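Local atomic coordinates of Asp (Solanum tuberosum, PDB entry 3RFI), a protein that forms the saposin-like domain of a plant aspartic protease and probably interacts with membrane lipids, as many saposin-like proteins do. Residues S28-D33 and M78-M83. Sequence-based numbering, arbitrary orientation.
Sequences SGVRPD and MAVVWM
Val80, on helix 71-87, reaches across to Val30 and Pro32 with one methyl group, CG1. That methyl meets Val30 CG2 at 3.5 Å and lies equally close to the CA of Pro32, at 3.5 Å, while the ring carbon Pro32 CG approaches it to 3.7 Å. The trans setting of Val80 (chi1 176°) turns CG1 away from its own backbone N and out toward the facing chain, where it sits in the corner formed by the two residues. The branch carbon takes part as well, with Val80 CB 3.9 Å from Pro32 CB. Val30 also presents a single methyl; its chi1 of 24°, closer to eclipsed than to staggered, leaves CG2 broadly on the side away from the backbone N, where it meets Val80. Pro32 sits against two successive residues of the helix: its CB rests on Val80, and its CG also touches Val81 CG2 at 3.7 Å. Val81, the exposed residue of the contact, meets Pro32 through this methyl alone. All of these meetings are apolar. Pro32 CA and Val80 CA come within 5.2 Å, with Val80 CB lying almost on the line between them and the proline ring to one side. Val35 and Cys36 of helix 32-38 extend the packing around Val80. The contact thus packs the bend between helices 6-29 and 32-38 against helix 71-87, as part of the disulfide-linked, all-helical saposin-like fold.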
loop_
_atom_site.group_PDB
_atom_site.type_symbol
_atom_site.label_atom_id
_atom_site.label_comp_id
_atom_site.label_asym_id
_atom_site.label_seq_id
_atom_site.Cartn_x
_atom_site.Cartn_y
_atom_site.Cartn_z
ATOM N N SER A 28 0.859 -1.889 -5.971
ATOM C CA SER A 28 1.479 -1.937 -7.299
ATOM C C SER A 28 1.996 -0.581 -7.762
ATOM O O SER A 28 2.898 -0.509 -8.646
ATOM C CB SER A 28 0.508 -2.514 -8.336
ATOM O OG SER A 28 0.413 -3.917 -8.135
ATOM N N GLY A 29 1.458 0.486 -7.154
ATOM C CA GLY A 29 1.897 1.841 -7.481
ATOM C C GLY A 29 3.250 2.169 -6.839
ATOM O O GLY A 29 3.935 3.076 -7.273
ATOM N N VAL A 30 3.677 1.430 -5.841
ATOM C CA VAL A 30 5.019 1.726 -5.291
ATOM C C VAL A 30 6.141 1.475 -6.307
ATOM O O VAL A 30 6.133 0.468 -6.996
ATOM C CB VAL A 30 5.263 1.151 -3.922
ATOM C CG1 VAL A 30 4.454 0.006 -3.616
ATOM C CG2 VAL A 30 6.762 0.836 -3.685
ATOM N N ARG A 31 7.070 2.417 -6.445
ATOM C CA ARG A 31 8.138 2.252 -7.437
ATOM C C ARG A 31 9.432 2.168 -6.695
ATOM O O ARG A 31 9.838 3.145 -6.119
ATOM C CB ARG A 31 8.176 3.425 -8.419
ATOM C CG ARG A 31 6.976 3.424 -9.398
ATOM C CD ARG A 31 6.760 4.818 -9.993
ATOM N NE ARG A 31 6.582 5.870 -8.973
ATOM C CZ ARG A 31 5.784 6.940 -9.114
ATOM N NH1 ARG A 31 5.051 7.114 -10.224
ATOM N NH2 ARG A 31 5.708 7.839 -8.134
ATOM N N PRO A 32 10.051 0.973 -6.665
ATOM C CA PRO A 32 11.285 0.758 -5.906
ATOM C C PRO A 32 12.280 1.823 -6.253
ATOM O O PRO A 32 12.963 2.329 -5.382
ATOM C CB PRO A 32 11.759 -0.609 -6.449
ATOM C CG PRO A 32 10.466 -1.300 -6.537
ATOM C CD PRO A 32 9.596 -0.289 -7.285
ATOM N N ASP A 33 12.401 2.155 -7.527
ATOM C CA ASP A 33 13.404 3.148 -7.879
ATOM C C ASP A 33 13.193 4.540 -7.312
ATOM O O ASP A 33 14.146 5.228 -6.922
ATOM C CB ASP A 33 13.707 3.174 -9.374
ATOM C CG ASP A 33 12.535 3.587 -10.227
ATOM O OD1 ASP A 33 12.800 3.870 -11.404
ATOM O OD2 ASP A 33 11.361 3.604 -9.785
ATOM N N MET A 78 15.601 -4.188 -4.537
ATOM C CA MET A 78 15.232 -5.576 -4.166
ATOM C C MET A 78 14.475 -5.574 -2.876
ATOM O O MET A 78 13.440 -6.252 -2.807
ATOM C CB MET A 78 16.461 -6.460 -4.015
ATOM C CG MET A 78 16.974 -7.079 -5.259
ATOM S SD MET A 78 18.614 -7.804 -5.131
ATOM C CE MET A 78 18.830 -7.867 -3.367
ATOM N N ALA A 79 14.940 -4.805 -1.870
ATOM C CA ALA A 79 14.231 -4.714 -0.623
ATOM C C ALA A 79 12.809 -4.151 -0.831
ATOM O O ALA A 79 11.903 -4.671 -0.218
ATOM C CB ALA A 79 14.977 -3.921 0.440
ATOM N N VAL A 80 12.634 -3.100 -1.645
ATOM C CA VAL A 80 11.308 -2.509 -1.893
ATOM C C VAL A 80 10.404 -3.506 -2.620
ATOM O O VAL A 80 9.251 -3.655 -2.261
ATOM C CB VAL A 80 11.350 -1.163 -2.654
ATOM C CG1 VAL A 80 9.915 -0.631 -2.988
ATOM C CG2 VAL A 80 12.109 -0.109 -1.750
ATOM N N VAL A 81 10.915 -4.167 -3.647
ATOM C CA VAL A 81 10.122 -5.248 -4.277
ATOM C C VAL A 81 9.674 -6.297 -3.224
ATOM O O VAL A 81 8.540 -6.765 -3.221
ATOM C CB VAL A 81 10.992 -5.939 -5.361
ATOM C CG1 VAL A 81 10.337 -7.257 -5.825
ATOM C CG2 VAL A 81 11.252 -4.960 -6.472
ATOM N N TRP A 82 10.552 -6.673 -2.329
ATOM C CA TRP A 82 10.115 -7.610 -1.303
ATOM C C TRP A 82 9.129 -7.002 -0.320
ATOM O O TRP A 82 8.267 -7.729 0.179
ATOM C CB TRP A 82 11.306 -8.170 -0.588
ATOM C CG TRP A 82 12.005 -9.182 -1.432
ATOM C CD1 TRP A 82 11.436 -9.974 -2.423
ATOM C CD2 TRP A 82 13.364 -9.579 -1.333
ATOM N NE1 TRP A 82 12.373 -10.841 -2.911
ATOM C CE2 TRP A 82 13.569 -10.613 -2.276
ATOM C CE3 TRP A 82 14.452 -9.147 -0.549
ATOM C CZ2 TRP A 82 14.797 -11.238 -2.438
ATOM C CZ3 TRP A 82 15.660 -9.804 -0.670
ATOM C CH2 TRP A 82 15.838 -10.813 -1.642
ATOM N N MET A 83 9.275 -5.688 -0.002
ATOM C CA MET A 83 8.272 -5.012 0.820
ATOM C C MET A 83 6.921 -5.063 0.144
ATOM O O MET A 83 5.927 -5.320 0.811
ATOM C CB MET A 83 8.644 -3.560 1.137
ATOM C CG MET A 83 9.912 -3.516 1.988
ATOM S SD MET A 83 10.334 -1.772 2.087
ATOM C CE MET A 83 11.824 -1.865 3.051
#